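Local coordinates for protein pectinesterase (Daucus carota, PDB 1GQ8) that removes methyl ester groups from the galacturonic acid units of pectin, releasing methanol and so modulating the plant cell wall, at residues A29-T35 with K55-I59; F146-I152 with L167-H173; G93-L97 with S121-F126. All blocks are in the same frame, centred on the assembly; numbering follows the deposited sequence. Where two conformers were deposited one is given.

Interaction 1: residues A29-T35 with K55-I59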
ATOM      1  N   ALA A  29     -18.669  -9.553 -15.142  1.00  5.59           N
ATOM      2  CA  ALA A  29     -17.531 -10.403 -15.498  1.00  5.21           C
ATOM      3  C   ALA A  29     -17.744 -11.871 -15.132  1.00  6.17           C
ATOM      4  O   ALA A  29     -18.171 -12.186 -14.022  1.00  7.16           O
ATOM      5  CB  ALA A  29     -16.265  -9.883 -14.819  1.00  5.65           C
ATOM      6  N   PRO A  30     -17.448 -12.792 -16.064  1.00  6.83           N
ATOM      7  CA  PRO A  30     -17.618 -14.226 -15.793  1.00  6.77           C
ATOM      8  C   PRO A  30     -16.565 -14.774 -14.818  1.00  7.59           C
ATOM      9  O   PRO A  30     -15.464 -14.225 -14.709  1.00  7.95           O
ATOM     10  CB  PRO A  30     -17.523 -14.852 -17.185  1.00  9.18           C
ATOM     11  CG  PRO A  30     -16.611 -13.931 -17.910  1.00 10.89           C
ATOM     12  CD  PRO A  30     -17.102 -12.565 -17.480  1.00  7.29           C
ATOM     13  N   GLU A  31     -16.909 -15.853 -14.116  1.00  6.47           N
ATOM     14  CA  GLU A  31     -16.007 -16.479 -13.141  1.00  6.89           C
ATOM     15  C   GLU A  31     -15.035 -17.477 -13.782  1.00  7.80           C
ATOM     16  O   GLU A  31     -15.263 -17.958 -14.894  1.00  7.90           O
ATOM     17  CB  GLU A  31     -16.823 -17.214 -12.062  1.00  6.36           C
ATOM     18  CG  GLU A  31     -17.853 -16.355 -11.324  1.00  8.02           C
ATOM     19  CD  GLU A  31     -18.726 -17.163 -10.366  1.00  8.39           C
ATOM     20  OE1 GLU A  31     -19.018 -18.343 -10.664  1.00  9.32           O
ATOM     21  OE2 GLU A  31     -19.140 -16.616  -9.319  1.00  9.16           O
ATOM     22  N   ASP A  32     -13.952 -17.775 -13.066  1.00  9.27           N
ATOM     23  CA  ASP A  32     -12.942 -18.741 -13.510  1.00 12.35           C
ATOM     24  C   ASP A  32     -12.391 -18.511 -14.923  1.00 12.81           C
ATOM     25  O   ASP A  32     -12.168 -19.471 -15.663  1.00 14.10           O
ATOM     26  CB  ASP A  32     -13.524 -20.162 -13.434  1.00 13.47           C
ATOM     27  CG  ASP A  32     -14.170 -20.466 -12.088  1.00 18.42           C
ATOM     28  OD1 ASP A  32     -13.479 -20.360 -11.054  1.00 21.04           O
ATOM     29  OD2 ASP A  32     -15.372 -20.821 -12.063  1.00 19.65           O
ATOM     30  N   SER A  33     -12.153 -17.255 -15.292  1.00 12.88           N
ATOM     31  CA  SER A  33     -11.649 -16.943 -16.631  1.00 14.86           C
ATOM     32  C   SER A  33     -10.131 -17.012 -16.756  1.00 15.70           C
ATOM     33  O   SER A  33      -9.402 -16.540 -15.885  1.00 15.69           O
ATOM     34  CB  SER A  33     -12.121 -15.553 -17.061  1.00 15.20           C
ATOM     35  OG  SER A  33     -11.671 -15.250 -18.370  1.00 14.90           O
ATOM     36  N   LYS A  34      -9.662 -17.589 -17.858  1.00 17.46           N
ATOM     37  CA  LYS A  34      -8.230 -17.721 -18.106  1.00 18.80           C
ATOM     38  C   LYS A  34      -7.656 -16.483 -18.792  1.00 17.80           C
ATOM     39  O   LYS A  34      -6.437 -16.305 -18.842  1.00 17.76           O
ATOM     40  CB  LYS A  34      -7.960 -18.946 -18.977  1.00 22.79           C
ATOM     41  CG  LYS A  34      -8.550 -18.836 -20.370  1.00 27.20           C
ATOM     42  CD  LYS A  34      -8.201 -20.054 -21.196  1.00 30.78           C
ATOM     43  CE  LYS A  34      -8.699 -19.924 -22.622  1.00 32.87           C
ATOM     44  NZ  LYS A  34      -8.319 -21.128 -23.411  1.00 33.96           N
ATOM     45  N   THR A  35      -8.533 -15.641 -19.334  1.00 15.83           N
ATOM     46  CA  THR A  35      -8.107 -14.414 -19.999  1.00 13.86           C
ATOM     47  C   THR A  35      -8.512 -13.202 -19.164  1.00 12.05           C
ATOM     48  O   THR A  35      -9.384 -13.291 -18.300  1.00 11.32           O
ATOM     49  CB  THR A  35      -8.709 -14.282 -21.424  1.00 14.80           C
ATOM     50  OG1 THR A  35     -10.138 -14.343 -21.357  1.00 16.24           O
ATOM     51  CG2 THR A  35      -8.197 -15.400 -22.325  1.00 16.26           C
ATOM     52  N   LYS A  55     -13.776 -15.813  -6.774  1.00  7.43           N
ATOM     53  CA  LYS A  55     -14.027 -16.459  -8.063  1.00  6.67           C
ATOM     54  C   LYS A  55     -13.886 -15.539  -9.284  1.00  5.75           C
ATOM     55  O   LYS A  55     -13.894 -16.012 -10.428  1.00  5.95           O
ATOM     56  CB  LYS A  55     -15.408 -17.132  -8.065  1.00  9.01           C
ATOM     57  CG  LYS A  55     -15.507 -18.329  -7.115  1.00 11.17           C
ATOM     58  CD  LYS A  55     -16.848 -19.047  -7.239  1.00 15.29           C
ATOM     59  CE  LYS A  55     -16.957 -20.211  -6.255  1.00 17.25           C
ATOM     60  NZ  LYS A  55     -15.908 -21.251  -6.478  1.00 18.09           N
ATOM     61  N   LYS A  56     -13.764 -14.234  -9.050  1.00  4.08           N
ATOM     62  CA  LYS A  56     -13.591 -13.276 -10.142  1.00  4.66           C
ATOM     63  C   LYS A  56     -12.091 -13.005 -10.303  1.00  6.20           C
ATOM     64  O   LYS A  56     -11.540 -12.074  -9.703  1.00  6.79           O
ATOM     65  CB  LYS A  56     -14.341 -11.966  -9.846  1.00  5.52           C
ATOM     66  CG  LYS A  56     -15.870 -12.102  -9.786  1.00  6.04           C
ATOM     67  CD  LYS A  56     -16.444 -12.709 -11.067  1.00  6.41           C
ATOM     68  CE  LYS A  56     -17.964 -12.908 -10.989  1.00  6.23           C
ATOM     69  NZ  LYS A  56     -18.749 -11.640 -11.128  1.00  6.89           N
ATOM     70  N   LYS A  57     -11.438 -13.833 -11.113  1.00  5.38           N
ATOM     71  CA  LYS A  57     -10.000 -13.729 -11.348  1.00  6.33           C
ATOM     72  C   LYS A  57      -9.605 -12.955 -12.606  1.00  6.56           C
ATOM     73  O   LYS A  57     -10.374 -12.863 -13.567  1.00  6.63           O
ATOM     74  CB  LYS A  57      -9.397 -15.137 -11.407  1.00  8.81           C
ATOM     75  CG  LYS A  57      -9.688 -15.978 -10.172  1.00 10.92           C
ATOM     76  CD  LYS A  57      -9.296 -17.436 -10.374  1.00 16.10           C
ATOM     77  CE  LYS A  57      -9.755 -18.291  -9.200  1.00 19.60           C
ATOM     78  NZ  LYS A  57      -9.528 -19.748  -9.424  1.00 22.60           N
ATOM     79  N   ASN A  58      -8.396 -12.396 -12.581  1.00  5.25           N
ATOM     80  CA  ASN A  58      -7.835 -11.641 -13.698  1.00  6.68           C
ATOM     81  C   ASN A  58      -8.648 -10.423 -14.157  1.00  6.75           C
ATOM     82  O   ASN A  58      -8.803 -10.193 -15.359  1.00  6.28           O
ATOM     83  CB  ASN A  58      -7.589 -12.578 -14.889  1.00  8.42           C
ATOM     84  CG  ASN A  58      -6.588 -13.676 -14.569  1.00 11.29           C
ATOM     85  OD1 ASN A  58      -5.491 -13.407 -14.078  1.00 11.94           O
ATOM     86  ND2 ASN A  58      -6.960 -14.922 -14.853  1.00 10.79           N
ATOM     87  N   ILE A  59      -9.143  -9.642 -13.199  1.00  6.14           N
ATOM     88  CA  ILE A  59      -9.922  -8.434 -13.489  1.00  6.71           C
ATOM     89  C   ILE A  59      -8.995  -7.203 -13.467  1.00  6.90           C
ATOM     90  O   ILE A  59      -8.115  -7.110 -12.610  1.00  5.62           O
ATOM     91  CB  ILE A  59     -11.036  -8.215 -12.423  1.00  7.51           C
ATOM     92  CG1 ILE A  59     -11.914  -9.468 -12.294  1.00  8.21           C
ATOM     93  CG2 ILE A  59     -11.876  -6.994 -12.786  1.00  8.17           C
ATOM     94  CD1 ILE A  59     -12.640  -9.870 -13.561  1.00  8.12           C
TER
HETATM   95  O   HOH W   1     -12.707 -14.712 -13.665  1.00  4.92           O
HETATM   96  O   HOH W   2     -14.807 -21.885  -9.084  1.00 28.36           O
HETATM   97  O   HOH W   3     -11.190 -12.391 -16.241  1.00  5.28           O

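Interaction 2: residues F146-I152 with L167-H173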
ATOM      1  N   PHE A 146       2.598  -6.041  -5.894  1.00  4.03           N
ATOM      2  CA  PHE A 146       3.588  -5.078  -6.436  1.00  3.75           C
ATOM      3  C   PHE A 146       2.965  -3.693  -6.732  1.00  4.47           C
ATOM      4  O   PHE A 146       1.959  -3.601  -7.443  1.00  3.39           O
ATOM      5  CB  PHE A 146       4.215  -5.646  -7.733  1.00  3.35           C
ATOM      6  CG  PHE A 146       5.309  -4.779  -8.347  1.00  3.51           C
ATOM      7  CD1 PHE A 146       6.521  -4.573  -7.687  1.00  2.99           C
ATOM      8  CD2 PHE A 146       5.136  -4.209  -9.613  1.00  4.27           C
ATOM      9  CE1 PHE A 146       7.551  -3.812  -8.278  1.00  4.38           C
ATOM     10  CE2 PHE A 146       6.152  -3.448 -10.214  1.00  5.76           C
ATOM     11  CZ  PHE A 146       7.363  -3.251  -9.544  1.00  5.50           C
ATOM     12  N   PHE A 147       3.561  -2.628  -6.185  1.00  3.32           N
ATOM     13  CA  PHE A 147       3.089  -1.249  -6.410  1.00  4.50           C
ATOM     14  C   PHE A 147       4.204  -0.421  -7.078  1.00  5.07           C
ATOM     15  O   PHE A 147       5.320  -0.355  -6.558  1.00  5.47           O
ATOM     16  CB  PHE A 147       2.688  -0.574  -5.082  1.00  3.71           C
ATOM     17  CG  PHE A 147       1.480  -1.181  -4.418  1.00  4.83           C
ATOM     18  CD1 PHE A 147       1.556  -2.424  -3.793  1.00  5.76           C
ATOM     19  CD2 PHE A 147       0.261  -0.502  -4.410  1.00  6.10           C
ATOM     20  CE1 PHE A 147       0.438  -2.981  -3.168  1.00  5.30           C
ATOM     21  CE2 PHE A 147      -0.866  -1.054  -3.789  1.00  5.97           C
ATOM     22  CZ  PHE A 147      -0.776  -2.293  -3.167  1.00  5.85           C
ATOM     23  N   ILE A 148       3.904   0.203  -8.221  1.00  4.10           N
ATOM     24  CA  ILE A 148       4.888   1.006  -8.960  1.00  5.55           C
ATOM     25  C   ILE A 148       4.355   2.397  -9.350  1.00  6.20           C
ATOM     26  O   ILE A 148       3.274   2.523  -9.928  1.00  6.11           O
ATOM     27  CB  ILE A 148       5.373   0.244 -10.243  1.00  6.62           C
ATOM     28  CG1 ILE A 148       6.256   1.150 -11.107  1.00  8.88           C
ATOM     29  CG2 ILE A 148       4.179  -0.245 -11.054  1.00  5.34           C
ATOM     30  CD1 ILE A 148       7.646   0.625 -11.320  1.00 12.44           C
ATOM     31  N   ASN A 149       5.122   3.438  -9.037  0.50  6.20           N
ATOM     32  CA  ASN A 149       4.790   4.818  -9.288  0.50  6.62           C
ATOM     33  C   ASN A 149       3.366   5.180  -8.757  0.50  7.37           C
ATOM     34  O   ASN A 149       2.536   5.800  -9.424  0.50  7.90           O
ATOM     35  CB  ASN A 149       4.682   5.015 -10.874  0.50  8.82           C
ATOM     36  CG  ASN A 149       4.863   6.591 -11.108  0.50  8.50           C
ATOM     37  OD1 ASN A 149       6.215   4.946 -12.710  0.50 12.96           O
ATOM     38  ND2 ASN A 149       4.778   7.418 -10.072  0.50  9.06           N
ATOM     39  N   CYS A 150       3.148   4.800  -7.501  1.00  6.72           N
ATOM     40  CA  CYS A 150       1.889   5.105  -6.815  1.00  5.95           C
ATOM     41  C   CYS A 150       2.153   6.133  -5.706  1.00  6.85           C
ATOM     42  O   CYS A 150       3.295   6.305  -5.272  1.00  6.76           O
ATOM     43  CB  CYS A 150       1.292   3.836  -6.177  1.00  5.35           C
ATOM     44  SG  CYS A 150       0.608   2.584  -7.320  1.00  5.86           S
ATOM     45  N   PHE A 151       1.095   6.811  -5.259  1.00  5.59           N
ATOM     46  CA  PHE A 151       1.179   7.805  -4.179  1.00  5.99           C
ATOM     47  C   PHE A 151       0.286   7.322  -3.030  1.00  5.85           C
ATOM     48  O   PHE A 151      -0.911   7.108  -3.224  1.00  5.39           O
ATOM     49  CB  PHE A 151       0.702   9.180  -4.683  1.00  7.76           C
ATOM     50  CG  PHE A 151       0.564  10.223  -3.599  1.00 10.21           C
ATOM     51  CD1 PHE A 151       1.614  10.483  -2.717  1.00 11.86           C
ATOM     52  CD2 PHE A 151      -0.612  10.956  -3.469  1.00 11.29           C
ATOM     53  CE1 PHE A 151       1.494  11.459  -1.724  1.00 12.76           C
ATOM     54  CE2 PHE A 151      -0.744  11.939  -2.477  1.00 12.51           C
ATOM     55  CZ  PHE A 151       0.312  12.189  -1.604  1.00 12.50           C
ATOM     56  N   ILE A 152       0.876   7.131  -1.847  1.00  4.59           N
ATOM     57  CA  ILE A 152       0.144   6.654  -0.662  1.00  5.75           C
ATOM     58  C   ILE A 152       0.270   7.652   0.499  1.00  5.90           C
ATOM     59  O   ILE A 152       1.379   8.053   0.849  1.00  5.51           O
ATOM     60  CB  ILE A 152       0.698   5.281  -0.162  1.00  7.30           C
ATOM     61  CG1 ILE A 152       0.705   4.251  -1.297  1.00  8.87           C
ATOM     62  CG2 ILE A 152      -0.144   4.760   0.990  1.00  7.18           C
ATOM     63  CD1 ILE A 152       1.991   4.231  -2.095  1.00 12.93           C
ATOM     64  N   LEU A 167       7.081  -2.079  -2.833  1.00  4.26           N
ATOM     65  CA  LEU A 167       6.609  -0.801  -3.372  1.00  3.69           C
ATOM     66  C   LEU A 167       7.856  -0.133  -3.970  1.00  4.55           C
ATOM     67  O   LEU A 167       8.766   0.268  -3.237  1.00  4.64           O
ATOM     68  CB  LEU A 167       5.991   0.061  -2.259  1.00  4.36           C
ATOM     69  CG  LEU A 167       4.764  -0.550  -1.565  1.00  3.76           C
ATOM     70  CD1 LEU A 167       5.190  -1.236  -0.266  1.00  5.50           C
ATOM     71  CD2 LEU A 167       3.735   0.540  -1.267  1.00  3.95           C
ATOM     72  N   GLN A 168       7.882  -0.026  -5.300  1.00  3.36           N
ATOM     73  CA  GLN A 168       9.021   0.516  -6.059  1.00  4.53           C
ATOM     74  C   GLN A 168       8.747   1.865  -6.746  1.00  4.82           C
ATOM     75  O   GLN A 168       7.714   2.038  -7.384  1.00  3.90           O
ATOM     76  CB  GLN A 168       9.429  -0.529  -7.116  1.00  5.45           C
ATOM     77  CG  GLN A 168      10.798  -0.354  -7.784  1.00  6.42           C
ATOM     78  CD  GLN A 168      11.087  -1.452  -8.811  1.00  6.30           C
ATOM     79  OE1 GLN A 168      10.634  -1.386  -9.957  1.00  7.36           O
ATOM     80  NE2 GLN A 168      11.829  -2.474  -8.393  1.00  5.44           N
ATOM     81  N   ASP A 169       9.680   2.812  -6.616  1.00  4.55           N
ATOM     82  CA  ASP A 169       9.548   4.136  -7.238  1.00  4.36           C
ATOM     83  C   ASP A 169       8.211   4.806  -6.894  1.00  4.49           C
ATOM     84  O   ASP A 169       7.539   5.369  -7.763  1.00  3.47           O
ATOM     85  CB  ASP A 169       9.715   4.000  -8.766  1.00  7.08           C
ATOM     86  CG  ASP A 169       9.856   5.347  -9.483  1.00 11.87           C
ATOM     87  OD1 ASP A 169      10.296   6.338  -8.863  1.00 10.76           O
ATOM     88  OD2 ASP A 169       9.546   5.408 -10.694  1.00 15.51           O
ATOM     89  N   CYS A 170       7.849   4.759  -5.612  1.00  4.37           N
ATOM     90  CA  CYS A 170       6.601   5.348  -5.116  1.00  5.01           C
ATOM     91  C   CYS A 170       6.848   6.601  -4.268  1.00  5.19           C
ATOM     92  O   CYS A 170       7.973   6.868  -3.842  1.00  6.95           O
ATOM     93  CB  CYS A 170       5.833   4.335  -4.246  1.00  4.32           C
ATOM     94  SG  CYS A 170       5.065   2.911  -5.091  1.00  4.39           S
ATOM     95  N   ASP A 171       5.779   7.364  -4.037  1.00  5.60           N
ATOM     96  CA  ASP A 171       5.817   8.565  -3.202  1.00  5.61           C
ATOM     97  C   ASP A 171       4.951   8.240  -1.980  1.00  6.25           C
ATOM     98  O   ASP A 171       3.756   7.955  -2.111  1.00  5.48           O
ATOM     99  CB  ASP A 171       5.245   9.774  -3.954  1.00  7.57           C
ATOM    100  CG  ASP A 171       6.163  10.258  -5.064  1.00  9.43           C
ATOM    101  OD1 ASP A 171       7.104  11.033  -4.777  1.00 10.62           O
ATOM    102  OD2 ASP A 171       5.953   9.851  -6.224  1.00 11.87           O
ATOM    103  N   ILE A 172       5.565   8.265  -0.801  1.00  5.18           N
ATOM    104  CA  ILE A 172       4.880   7.944   0.452  1.00  6.06           C
ATOM    105  C   ILE A 172       4.960   9.130   1.428  1.00  6.74           C
ATOM    106  O   ILE A 172       6.040   9.463   1.916  1.00  7.57           O
ATOM    107  CB  ILE A 172       5.523   6.675   1.070  1.00  5.77           C
ATOM    108  CG1 ILE A 172       5.404   5.513   0.070  1.00  5.23           C
ATOM    109  CG2 ILE A 172       4.865   6.332   2.400  1.00  7.75           C
ATOM    110  CD1 ILE A 172       6.196   4.267   0.436  1.00  6.28           C
ATOM    111  N   HIS A 173       3.814   9.757   1.707  1.00  6.12           N
ATOM    112  CA  HIS A 173       3.754  10.931   2.588  1.00  6.98           C
ATOM    113  C   HIS A 173       2.850  10.824   3.821  1.00  6.80           C
ATOM    114  O   HIS A 173       1.693  10.415   3.721  1.00  6.77           O
ATOM    115  CB  HIS A 173       3.273  12.163   1.804  1.00  8.13           C
ATOM    116  CG  HIS A 173       4.200  12.613   0.718  1.00  9.39           C
ATOM    117  ND1 HIS A 173       3.951  13.733  -0.047  1.00 11.45           N
ATOM    118  CD2 HIS A 173       5.366  12.098   0.260  1.00 11.05           C
ATOM    119  CE1 HIS A 173       4.921  13.888  -0.930  1.00 12.41           C
ATOM    120  NE2 HIS A 173       5.792  12.909  -0.765  1.00 12.85           N
TER
HETATM  121  O   HOH W   4       3.922   8.550  -7.540  1.00 14.69           O

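Interaction 3: residues G93-L97 with S121-F126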
ATOM      1  N   GLY A  93      -9.996 -11.651  -5.598  1.00  4.51           N
ATOM      2  CA  GLY A  93      -9.764 -12.581  -6.698  1.00  4.82           C
ATOM      3  C   GLY A  93      -8.358 -12.491  -7.276  1.00  4.74           C
ATOM      4  O   GLY A  93      -7.867 -11.399  -7.554  1.00  5.73           O
ATOM      5  N   ALA A  94      -7.713 -13.641  -7.471  1.00  4.86           N
ATOM      6  CA  ALA A  94      -6.345 -13.700  -7.995  1.00  5.50           C
ATOM      7  C   ALA A  94      -6.071 -12.947  -9.303  1.00  4.89           C
ATOM      8  O   ALA A  94      -6.898 -12.936 -10.214  1.00  7.10           O
ATOM      9  CB  ALA A  94      -5.919 -15.165  -8.155  1.00  5.35           C
ATOM     10  N   GLY A  95      -4.892 -12.330  -9.382  1.00  4.88           N
ATOM     11  CA  GLY A  95      -4.481 -11.608 -10.580  1.00  4.67           C
ATOM     12  C   GLY A  95      -5.104 -10.249 -10.861  1.00  4.55           C
ATOM     13  O   GLY A  95      -5.227  -9.858 -12.025  1.00  5.56           O
ATOM     14  N   PHE A  96      -5.480  -9.520  -9.810  1.00  4.33           N
ATOM     15  CA  PHE A  96      -6.097  -8.194  -9.960  1.00  4.65           C
ATOM     16  C   PHE A  96      -5.090  -7.112 -10.380  1.00  4.61           C
ATOM     17  O   PHE A  96      -3.968  -7.075  -9.870  1.00  4.88           O
ATOM     18  CB  PHE A  96      -6.752  -7.773  -8.635  1.00  4.15           C
ATOM     19  CG  PHE A  96      -7.523  -6.482  -8.719  1.00  4.83           C
ATOM     20  CD1 PHE A  96      -8.795  -6.449  -9.285  1.00  4.85           C
ATOM     21  CD2 PHE A  96      -6.974  -5.295  -8.237  1.00  4.45           C
ATOM     22  CE1 PHE A  96      -9.512  -5.253  -9.369  1.00  4.97           C
ATOM     23  CE2 PHE A  96      -7.682  -4.093  -8.317  1.00  5.89           C
ATOM     24  CZ  PHE A  96      -8.953  -4.074  -8.885  1.00  5.32           C
ATOM     25  N   LEU A  97      -5.502  -6.229 -11.295  1.00  4.15           N
ATOM     26  CA  LEU A  97      -4.652  -5.131 -11.783  1.00  3.67           C
ATOM     27  C   LEU A  97      -5.428  -3.801 -11.794  1.00  5.21           C
ATOM     28  O   LEU A  97      -6.648  -3.794 -11.974  1.00  4.11           O
ATOM     29  CB  LEU A  97      -4.168  -5.416 -13.216  1.00  4.59           C
ATOM     30  CG  LEU A  97      -3.434  -6.713 -13.575  1.00  5.50           C
ATOM     31  CD1 LEU A  97      -3.138  -6.708 -15.075  1.00  6.16           C
ATOM     32  CD2 LEU A  97      -2.139  -6.834 -12.788  1.00  3.87           C
ATOM     33  N   SER A 121      -5.274 -10.537  -3.077  1.00  4.37           N
ATOM     34  CA  SER A 121      -5.089 -11.189  -4.381  1.00  5.02           C
ATOM     35  C   SER A 121      -3.630 -11.558  -4.692  1.00  5.20           C
ATOM     36  O   SER A 121      -2.752 -10.696  -4.661  1.00  5.56           O
ATOM     37  CB  SER A 121      -5.624 -10.242  -5.470  1.00  5.50           C
ATOM     38  OG  SER A 121      -5.328 -10.685  -6.783  1.00  6.24           O
ATOM     39  N   ASP A 122      -3.377 -12.830  -5.011  1.00  5.18           N
ATOM     40  CA  ASP A 122      -2.019 -13.293  -5.336  1.00  4.34           C
ATOM     41  C   ASP A 122      -1.656 -12.867  -6.766  1.00  5.03           C
ATOM     42  O   ASP A 122      -2.450 -13.030  -7.695  1.00  5.37           O
ATOM     43  CB  ASP A 122      -1.935 -14.822  -5.192  1.00  5.36           C
ATOM     44  CG  ASP A 122      -0.499 -15.342  -5.190  1.00  6.45           C
ATOM     45  OD1 ASP A 122       0.359 -14.730  -4.521  1.00  5.75           O
ATOM     46  OD2 ASP A 122      -0.229 -16.375  -5.846  1.00  7.80           O
ATOM     47  N   LEU A 123      -0.451 -12.319  -6.926  1.00  3.93           N
ATOM     48  CA  LEU A 123       0.051 -11.833  -8.210  1.00  4.45           C
ATOM     49  C   LEU A 123      -0.750 -10.627  -8.730  1.00  4.25           C
ATOM     50  O   LEU A 123      -1.165 -10.588  -9.896  1.00  4.94           O
ATOM     51  CB  LEU A 123       0.060 -12.969  -9.248  1.00  6.17           C
ATOM     52  CG  LEU A 123       0.794 -14.251  -8.821  1.00  7.66           C
ATOM     53  CD1 LEU A 123       0.830 -15.230  -9.993  1.00  9.80           C
ATOM     54  CD2 LEU A 123       2.210 -13.925  -8.369  1.00  6.43           C
ATOM     55  N   SER A 124      -0.954  -9.640  -7.856  1.00  3.70           N
ATOM     56  CA  SER A 124      -1.683  -8.411  -8.200  1.00  2.36           C
ATOM     57  C   SER A 124      -0.711  -7.225  -8.329  1.00  3.33           C
ATOM     58  O   SER A 124       0.344  -7.218  -7.697  1.00  4.08           O
ATOM     59  CB  SER A 124      -2.748  -8.111  -7.126  1.00  3.51           C
ATOM     60  OG  SER A 124      -2.204  -8.130  -5.808  1.00  3.31           O
ATOM     61  N   ALA A 125      -1.062  -6.229  -9.147  1.00  3.65           N
ATOM     62  CA  ALA A 125      -0.195  -5.059  -9.343  1.00  3.78           C
ATOM     63  C   ALA A 125      -0.965  -3.748  -9.543  1.00  4.07           C
ATOM     64  O   ALA A 125      -2.091  -3.746 -10.056  1.00  4.53           O
ATOM     65  CB  ALA A 125       0.741  -5.300 -10.523  1.00  4.52           C
ATOM     66  N   PHE A 126      -0.335  -2.638  -9.154  1.00  3.76           N
ATOM     67  CA  PHE A 126      -0.941  -1.303  -9.230  1.00  3.95           C
ATOM     68  C   PHE A 126       0.048  -0.264  -9.779  1.00  4.30           C
ATOM     69  O   PHE A 126       1.158  -0.129  -9.258  1.00  4.28           O
ATOM     70  CB  PHE A 126      -1.418  -0.884  -7.829  1.00  6.11           C
ATOM     71  CG  PHE A 126      -2.284  -1.914  -7.152  1.00  5.18           C
ATOM     72  CD1 PHE A 126      -1.724  -3.077  -6.627  1.00  6.59           C
ATOM     73  CD2 PHE A 126      -3.665  -1.750  -7.092  1.00  6.73           C
ATOM     74  CE1 PHE A 126      -2.529  -4.067  -6.056  1.00  6.97           C
ATOM     75  CE2 PHE A 126      -4.480  -2.736  -6.522  1.00  6.62           C
ATOM     76  CZ  PHE A 126      -3.909  -3.894  -6.005  1.00  7.58           C
TER

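Interaction 1: residues A29-T35 with K55-I59
Lys-56 lays its aliphatic chain against Glu-31, its CE 3.5 Å from Glu-31 CG, and passes its CD 4.1 Å from Pro-30 O. A long, flexible chain suits this place: its methylenes run past Pro-30 O and the side chain of Glu-31 while its ammonium reaches back to main-chain carbonyls. Lys-56 NZ makes a weak hydrogen bond to Ala-29 O (3.0 Å), its stronger partner being Val-26 O. The backbones join directly where Asp-32 N donates to Lys-55 O at 3.2 Å. Asp-32 and Asn-58 both adopt left-handed backbone conformations, which Asp and Asn tolerate better than most residues, and each marks a bend in its loop. Asn-58 also works through its amide, ND2 donating to Ser-33 O (3.1 Å). Water 1 joins two carbonyls that cannot bond each other: it donates to Pro-30 O (3.0 Å) and Lys-57 O (3.0 Å) and accepts from Ser-33 N (3.1 Å). At the exposed edge, water 2 bridges Asp-32 OD1 (2.8 Å) and Lys-55 NZ (2.9 Å). Small Ala-29 lets its CB approach Ile-59 CD1 at 3.8 Å on the buried side. The contact thus joins the loop leading from helix 22-28 into strand 37-41 to the loop entering strand 59-63, and Ala-29, Pro-30 and Ile-59 all pack on Tyr-37 of strand 37-41.

Interaction 2: residues F146-I152 with L167-H173
Two successive coils of the right-handed parallel β-helix stack here, and Ile-152 gives up the most surface. Its branched side chain points inside the coil, where CD1 lies 4.2 Å from both Leu-167 CD2 and Ile-172 CG1; its backbone pairs in parallel register, Ile-152 N to Asp-171 O (3.0 Å) and His-173 N to Ile-152 O (3.1 Å). Gln-168 gives its main-chain N to Phe-147 O (2.9 Å), and its side chain lies on the sheet face opposite Ile-152; the buried side-chain amide is satisfied by hydrogen bonds from NE2 to Gln-202 OE1 and Ser-316 O. Phe-151 sends its ring edge onto the face of His-173, a T-shaped pair with centroids 5.4 Å apart. Between the strands both coils turn through left-handed residues, Asn-149 and Asp-169, a conformation Asn and Asp accept readily. Just beyond the bends, Cys-150 and Cys-170 form no disulfide here: Cys-150 SG lies 5.0 Å from Cys-170 SG, and Cys-150 N makes a weak hydrogen bond to Cys-170 SG at 3.6 Å.

Interaction 3: residues G93-L97 with S121-F126
The two backbones run in the same direction, bending before they settle into strands. Gly-95 and Leu-123 both have left-handed backbone angles, an easy state for glycine and a less favourable one for leucine, and Gly-95 CA faces Leu-123 O at 3.5 Å in a nearly straight CA-H...O contact. At the bend Gly-95 N donates to Asp-122 O (3.0 Å); after it Ala-125 N donates to Phe-96 O (3.1 Å), and Leu-97 pairs with Ala-125 as a parallel bridge. Ser-121 ties these turns together. Its hydroxyl is small enough to enter the curve of 93-96, where OG donates to Gly-93 O (2.7 Å) and accepts from Phe-96 N (3.2 Å). Such matching bends, one above the other, belong to adjacent coils of the parallel β-helix, here at the start of strands 97-99 and 124-127. Ser-124 steadies its own turn, OG donating to Ser-121 O at 2.9 Å. Aromatic side chains fill the interior: the edge of the Phe-96 ring meets Phe-126, CE2 to CE2 at 3.9 Å, and the row extends to Phe-61 beyond Phe-96 and Phe-147 beyond Phe-126. On the other face, Leu-97 CD2 rests 4.0 Å from Ala-125 CB, the short alanine leaving room for the leucine, which also touches Thr-311. Asp-122, at the partly exposed bend, directs its carboxylate to a salt bridge with Arg-144.

The three contacts follow one another along the β-helix in the order 1, 3, 2, joining coils whose strands 37-41, 59-63, 97-99, 124-127, 144-148 and 164-168 are consecutive in one parallel sheet. Interactions 1 and 3, centres about 11 Å apart, meet through probable hydrogen bonds from Asn-58 N to Ala-94 O (2.9 Å) and Leu-97 N to Ile-59 O (3.1 Å). Interactions 3 and 2, about 16 Å between centres, join through hydrogen bonds, Phe-126 N to Phe-146 O and Ile-148 N to Phe-126 O, both 3.0 Å. Interaction 2 comes nearest the catalytic residues: the Ile-152 side chain lies about 10 Å and 11 Å from those of the proton donor Asp-136 and nucleophile Asp-157.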